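ALKF (Bacillus cereus, PDB 3ZBO) binds branched DNA such as Holliday junctions and is related to the HEAT-like repeat DNA glycosylases, although its cellular role is unknown. Local coordinates at residues E160-K174 and I198-D210. Numbering follows the deposited sequence.
Sequences EMVKDTIHHSPERTK and IAKEVGIVEVKRD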
loop_
_atom_site.group_PDB
_atom_site.type_symbol
_atom_site.label_atom_id
_atom_site.label_comp_id
_atom_site.label_asym_id
_atom_site.label_seq_id
_atom_site.Cartn_x
_atom_site.Cartn_y
_atom_site.Cartn_z
ATOM N N GLU A 160 -8.304 -18.006 3.297
ATOM C CA GLU A 160 -8.988 -18.565 4.467
ATOM C C GLU A 160 -8.700 -17.799 5.751
ATOM O O GLU A 160 -9.622 -17.585 6.544
ATOM C CB GLU A 160 -8.561 -20.016 4.656
ATOM C CG GLU A 160 -9.127 -20.963 3.648
ATOM C CD GLU A 160 -10.626 -21.063 3.666
ATOM O OE1 GLU A 160 -11.244 -21.039 4.758
ATOM O OE2 GLU A 160 -11.260 -21.187 2.600
ATOM N N MET A 161 -7.476 -17.272 5.877
ATOM C CA MET A 161 -7.124 -16.451 7.013
ATOM C C MET A 161 -7.946 -15.153 7.004
ATOM O O MET A 161 -8.473 -14.726 8.031
ATOM C CB MET A 161 -5.638 -16.193 7.018
ATOM C CG MET A 161 -5.216 -15.375 8.173
ATOM S SD MET A 161 -5.410 -16.214 9.738
ATOM C CE MET A 161 -4.646 -17.789 9.373
ATOM N N VAL A 162 -8.093 -14.558 5.835
ATOM C CA VAL A 162 -8.934 -13.381 5.785
ATOM C C VAL A 162 -10.394 -13.737 6.156
ATOM O O VAL A 162 -10.999 -13.077 7.015
ATOM C CB VAL A 162 -8.932 -12.749 4.357
ATOM C CG1 VAL A 162 -10.015 -11.611 4.264
ATOM C CG2 VAL A 162 -7.574 -12.209 4.026
ATOM N N LYS A 163 -10.980 -14.801 5.591
ATOM C CA LYS A 163 -12.334 -15.234 5.955
ATOM C C LYS A 163 -12.480 -15.410 7.491
ATOM O O LYS A 163 -13.470 -14.944 8.082
ATOM C CB LYS A 163 -12.666 -16.584 5.276
ATOM C CG LYS A 163 -14.091 -17.130 5.586
ATOM C CD LYS A 163 -14.231 -18.515 4.940
ATOM C CE LYS A 163 -13.739 -19.553 5.898
ATOM N NZ LYS A 163 -14.426 -20.876 5.653
ATOM N N ASP A 164 -11.488 -16.060 8.071
ATOM C CA ASP A 164 -11.618 -16.490 9.474
ATOM C C ASP A 164 -11.384 -15.352 10.418
ATOM O O ASP A 164 -11.944 -15.403 11.568
ATOM C CB ASP A 164 -10.647 -17.586 9.797
ATOM C CG ASP A 164 -11.051 -18.940 9.153
ATOM O OD1 ASP A 164 -12.183 -19.125 8.747
ATOM O OD2 ASP A 164 -10.120 -19.788 8.996
ATOM N N THR A 165 -10.664 -14.293 10.003
ATOM C CA THR A 165 -10.142 -13.348 10.984
ATOM C C THR A 165 -10.315 -11.864 10.643
ATOM O O THR A 165 -10.106 -10.973 11.522
ATOM C CB THR A 165 -8.644 -13.501 11.276
ATOM O OG1 THR A 165 -7.811 -13.117 10.131
ATOM C CG2 THR A 165 -8.263 -15.011 11.628
ATOM N N ILE A 166 -10.823 -11.574 9.451
ATOM C CA ILE A 166 -10.984 -10.142 9.111
ATOM C C ILE A 166 -11.857 -9.320 10.100
ATOM O O ILE A 166 -11.546 -8.162 10.451
ATOM C CB ILE A 166 -11.444 -9.966 7.631
ATOM C CG1 ILE A 166 -11.345 -8.509 7.224
ATOM C CG2 ILE A 166 -12.944 -10.478 7.449
ATOM C CD1 ILE A 166 -11.466 -8.311 5.649
ATOM N N HIS A 167 -12.956 -9.924 10.558
ATOM C CA HIS A 167 -13.874 -9.148 11.342
ATOM C C HIS A 167 -13.347 -8.872 12.737
ATOM O O HIS A 167 -13.910 -8.055 13.426
ATOM C CB HIS A 167 -15.235 -9.866 11.383
ATOM C CG HIS A 167 -15.952 -9.837 10.064
ATOM N ND1 HIS A 167 -16.251 -8.684 9.382
ATOM C CD2 HIS A 167 -16.485 -10.838 9.341
ATOM C CE1 HIS A 167 -16.906 -8.971 8.275
ATOM N NE2 HIS A 167 -17.039 -10.280 8.218
ATOM N N HIS A 168 -12.261 -9.536 13.119
ATOM C CA HIS A 168 -11.676 -9.267 14.472
ATOM C C HIS A 168 -10.242 -8.793 14.313
ATOM O O HIS A 168 -9.491 -8.714 15.296
ATOM C CB HIS A 168 -11.736 -10.536 15.312
ATOM C CG HIS A 168 -13.163 -10.860 15.703
ATOM N ND1 HIS A 168 -13.906 -11.819 15.051
ATOM C CD2 HIS A 168 -14.014 -10.246 16.559
ATOM C CE1 HIS A 168 -15.127 -11.861 15.563
ATOM N NE2 HIS A 168 -15.225 -10.913 16.480
ATOM N N SER A 169 -9.905 -8.315 13.118
ATOM C CA SER A 169 -8.555 -7.731 12.918
ATOM C C SER A 169 -8.558 -6.240 13.225
ATOM O O SER A 169 -9.599 -5.591 13.251
ATOM C CB SER A 169 -8.243 -7.906 11.444
ATOM O OG SER A 169 -7.932 -9.315 11.230
ATOM N N PRO A 170 -7.369 -5.655 13.486
ATOM C CA PRO A 170 -7.288 -4.208 13.649
ATOM C C PRO A 170 -7.799 -3.468 12.448
ATOM O O PRO A 170 -7.757 -4.033 11.348
ATOM C CB PRO A 170 -5.764 -3.976 13.843
ATOM C CG PRO A 170 -5.183 -5.310 14.285
ATOM C CD PRO A 170 -6.061 -6.326 13.567
ATOM N N GLU A 171 -8.297 -2.282 12.652
ATOM C CA GLU A 171 -9.039 -1.555 11.610
ATOM C C GLU A 171 -8.272 -1.434 10.304
ATOM O O GLU A 171 -8.810 -1.712 9.232
ATOM C CB GLU A 171 -9.555 -0.186 12.002
ATOM C CG GLU A 171 -10.302 -0.225 13.374
ATOM C CD GLU A 171 -11.516 -1.149 13.388
ATOM O OE1 GLU A 171 -12.208 -1.304 12.346
ATOM O OE2 GLU A 171 -11.862 -1.697 14.507
ATOM N N ARG A 172 -7.035 -0.937 10.356
ATOM C CA ARG A 172 -6.355 -0.767 9.080
ATOM C C ARG A 172 -5.995 -2.069 8.460
ATOM O O ARG A 172 -5.930 -2.179 7.196
ATOM C CB ARG A 172 -5.072 0.079 9.224
ATOM C CG ARG A 172 -5.348 1.512 9.614
ATOM C CD ARG A 172 -6.494 2.288 8.952
ATOM N NE ARG A 172 -6.468 2.036 7.491
ATOM C CZ ARG A 172 -7.321 2.652 6.695
ATOM N NH1 ARG A 172 -8.168 3.631 7.194
ATOM N NH2 ARG A 172 -7.361 2.267 5.421
ATOM N N THR A 173 -5.797 -3.118 9.236
ATOM C CA THR A 173 -5.509 -4.435 8.710
ATOM C C THR A 173 -6.738 -4.869 7.875
ATOM O O THR A 173 -6.593 -5.521 6.811
ATOM C CB THR A 173 -5.160 -5.427 9.844
ATOM O OG1 THR A 173 -4.216 -4.807 10.710
ATOM C CG2 THR A 173 -4.527 -6.659 9.228
ATOM N N LYS A 174 -7.958 -4.630 8.393
ATOM C CA LYS A 174 -9.180 -5.061 7.733
ATOM C C LYS A 174 -9.205 -4.435 6.313
ATOM O O LYS A 174 -9.608 -5.099 5.352
ATOM C CB LYS A 174 -10.420 -4.440 8.427
ATOM C CG LYS A 174 -10.719 -5.012 9.765
ATOM C CD LYS A 174 -12.016 -4.306 10.256
ATOM C CE LYS A 174 -12.379 -4.773 11.638
ATOM N NZ LYS A 174 -13.550 -3.901 12.115
ATOM N N ILE A 198 -15.362 -16.355 -0.890
ATOM C CA ILE A 198 -14.932 -15.797 0.398
ATOM C C ILE A 198 -15.509 -14.423 0.605
ATOM O O ILE A 198 -15.931 -14.051 1.721
ATOM C CB ILE A 198 -13.468 -15.899 0.573
ATOM C CG1 ILE A 198 -13.277 -17.403 0.839
ATOM C CG2 ILE A 198 -12.987 -15.180 1.839
ATOM C CD1 ILE A 198 -12.012 -17.837 0.994
ATOM N N ALA A 199 -15.484 -13.629 -0.460
ATOM C CA ALA A 199 -16.090 -12.258 -0.346
ATOM C C ALA A 199 -17.538 -12.312 0.074
ATOM O O ALA A 199 -17.948 -11.516 0.925
ATOM C CB ALA A 199 -15.898 -11.443 -1.618
ATOM N N LYS A 200 -18.313 -13.240 -0.510
ATOM C CA LYS A 200 -19.699 -13.400 -0.098
ATOM C C LYS A 200 -19.798 -13.798 1.365
ATOM O O LYS A 200 -20.674 -13.245 2.096
ATOM C CB LYS A 200 -20.296 -14.485 -0.979
ATOM C CG LYS A 200 -21.765 -14.679 -0.686
ATOM C CD LYS A 200 -22.359 -15.725 -1.630
ATOM C CE LYS A 200 -23.891 -15.743 -1.571
ATOM N NZ LYS A 200 -24.287 -17.084 -2.116
ATOM N N GLU A 201 -18.930 -14.699 1.810
ATOM C CA GLU A 201 -18.941 -15.154 3.241
ATOM C C GLU A 201 -18.592 -14.002 4.179
ATOM O O GLU A 201 -19.211 -13.892 5.251
ATOM C CB GLU A 201 -18.007 -16.348 3.465
ATOM C CG GLU A 201 -18.583 -17.538 2.755
ATOM C CD GLU A 201 -17.897 -18.847 2.995
ATOM O OE1 GLU A 201 -17.529 -19.117 4.138
ATOM O OE2 GLU A 201 -17.824 -19.636 2.019
ATOM N N VAL A 202 -17.599 -13.166 3.764
ATOM C CA VAL A 202 -17.148 -12.070 4.603
ATOM C C VAL A 202 -18.208 -10.975 4.706
ATOM O O VAL A 202 -18.451 -10.411 5.787
ATOM C CB VAL A 202 -15.801 -11.569 4.022
ATOM C CG1 VAL A 202 -15.455 -10.234 4.603
ATOM C CG2 VAL A 202 -14.715 -12.524 4.437
ATOM N N GLY A 203 -18.824 -10.623 3.601
ATOM C CA GLY A 203 -19.845 -9.619 3.624
ATOM C C GLY A 203 -19.254 -8.225 3.824
ATOM O O GLY A 203 -18.104 -7.990 3.503
ATOM N N ILE A 204 -20.022 -7.330 4.417
ATOM C CA ILE A 204 -19.561 -5.987 4.646
ATOM C C ILE A 204 -18.482 -5.962 5.763
ATOM O O ILE A 204 -18.627 -6.610 6.801
ATOM C CB ILE A 204 -20.707 -5.076 5.161
ATOM C CG1 ILE A 204 -21.824 -4.980 4.077
ATOM C CG2 ILE A 204 -20.212 -3.662 5.530
ATOM C CD1 ILE A 204 -21.296 -4.319 2.787
ATOM N N VAL A 205 -17.413 -5.205 5.494
ATOM C CA VAL A 205 -16.314 -5.053 6.460
ATOM C C VAL A 205 -16.301 -3.601 6.880
ATOM O O VAL A 205 -16.287 -2.671 6.016
ATOM C CB VAL A 205 -14.954 -5.378 5.732
ATOM C CG1 VAL A 205 -13.753 -4.954 6.621
ATOM C CG2 VAL A 205 -14.935 -6.922 5.477
ATOM N N GLU A 206 -16.395 -3.393 8.187
ATOM C CA GLU A 206 -16.514 -2.025 8.728
ATOM C C GLU A 206 -15.168 -1.600 9.287
ATOM O O GLU A 206 -14.679 -2.182 10.266
ATOM C CB GLU A 206 -17.632 -1.937 9.816
ATOM C CG GLU A 206 -17.602 -0.534 10.404
ATOM C CD GLU A 206 -18.617 -0.334 11.494
ATOM O OE1 GLU A 206 -19.363 -1.233 11.891
ATOM O OE2 GLU A 206 -18.662 0.831 11.951
ATOM N N VAL A 207 -14.582 -0.615 8.617
ATOM C CA VAL A 207 -13.309 -0.013 9.051
ATOM C C VAL A 207 -13.649 1.239 9.884
ATOM O O VAL A 207 -14.104 2.249 9.368
ATOM C CB VAL A 207 -12.466 0.410 7.848
ATOM C CG1 VAL A 207 -11.116 0.975 8.311
ATOM C CG2 VAL A 207 -12.179 -0.820 6.941
ATOM N N LYS A 208 -13.435 1.073 11.199
ATOM C CA LYS A 208 -13.658 2.216 12.132
ATOM C C LYS A 208 -12.500 3.151 12.037
ATOM O O LYS A 208 -11.363 2.732 11.840
ATOM C CB LYS A 208 -13.789 1.627 13.522
ATOM C CG LYS A 208 -15.031 0.795 13.604
ATOM C CD LYS A 208 -15.121 0.134 14.933
ATOM C CE LYS A 208 -16.265 -0.919 14.836
ATOM N NZ LYS A 208 -16.210 -1.881 16.001
ATOM N N ARG A 209 -12.831 4.437 12.091
ATOM C CA ARG A 209 -11.798 5.478 11.872
ATOM C C ARG A 209 -12.011 6.609 12.887
ATOM O O ARG A 209 -13.158 6.979 13.233
ATOM C CB ARG A 209 -11.959 6.014 10.447
ATOM C CG ARG A 209 -11.717 4.882 9.418
ATOM C CD ARG A 209 -11.732 5.406 8.010
ATOM N NE ARG A 209 -13.090 5.940 7.691
ATOM C CZ ARG A 209 -13.389 6.333 6.448
ATOM N NH1 ARG A 209 -12.442 6.204 5.522
ATOM N NH2 ARG A 209 -14.576 6.808 6.119
ATOM N N ASP A 210 -10.875 7.140 13.316
ATOM C CA ASP A 210 -10.905 8.370 14.129
ATOM C C ASP A 210 -11.257 9.574 13.238
ATOM O O ASP A 210 -10.735 9.739 12.099
ATOM C CB ASP A 210 -9.549 8.508 14.817
ATOM C CG ASP A 210 -9.347 7.492 15.923
ATOM O OD1 ASP A 210 -10.353 6.902 16.386
ATOM O OD2 ASP A 210 -8.172 7.302 16.330
HETATM O O HOH W 1 -18.274 -12.955 7.833
HETATM O O HOH W 2 -9.794 4.967 5.098
#
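Lys-174 and Glu-171, one turn apart at the start of helix 171-187, bind Glu-206 and Lys-208 and so hold strand 204-207 and the residue after it, part of a two-stranded antiparallel hairpin adjoining the helical HEAT-like repeat fold of the AlkD family. The Lys-174 chain, extended beyond CG, brings NZ 2.8 Å from Glu-206 O, nearly in line with the carbonyl. The same NZ forms a salt bridge with Glu-171 OE1 at 2.9 Å, on the syn side but tilted out of the carboxylate plane. From above the opposite face, Lys-208 N donates to that oxygen almost straight (168°). Two donors thus fix OE1, while the bend of the Glu-171 chain at chi2 lays the carboxylate against Lys-208 CB.

Next along the strand, Ile-166 CD1 and Val-205 CG2 meet tip to tip at 3.7 Å, and Ile-166 CG2 packs on Val-202 CG1. That CG2 also lies over the centre of the His-167 ring. His-167 NE2 donates in the ring plane to a lone pair of Val-202 O, 2.8 Å away; the N-H...O angle of 138° shows a bent bond.

Helix segments 160-165 and 198-202 run 10° from parallel, and here Lys-163 joins Glu-160 and, at longer range, Glu-201 in a salt-bridge network; Lys-194 holds the other oxygen of Glu-160. Backbone hydrogen bonds pair Val-205 with Leu-217 and Val-207 with Ser-215. Val-207 CG1 lies over one face of the Arg-172 guanidinium, offset toward its rim. Arg-209 NH2 is hydrogen-bonded to Lys-213 O, and its NH1 shares a water with Arg-172 NH1, each nitrogen 3.0 Å from the water oxygen.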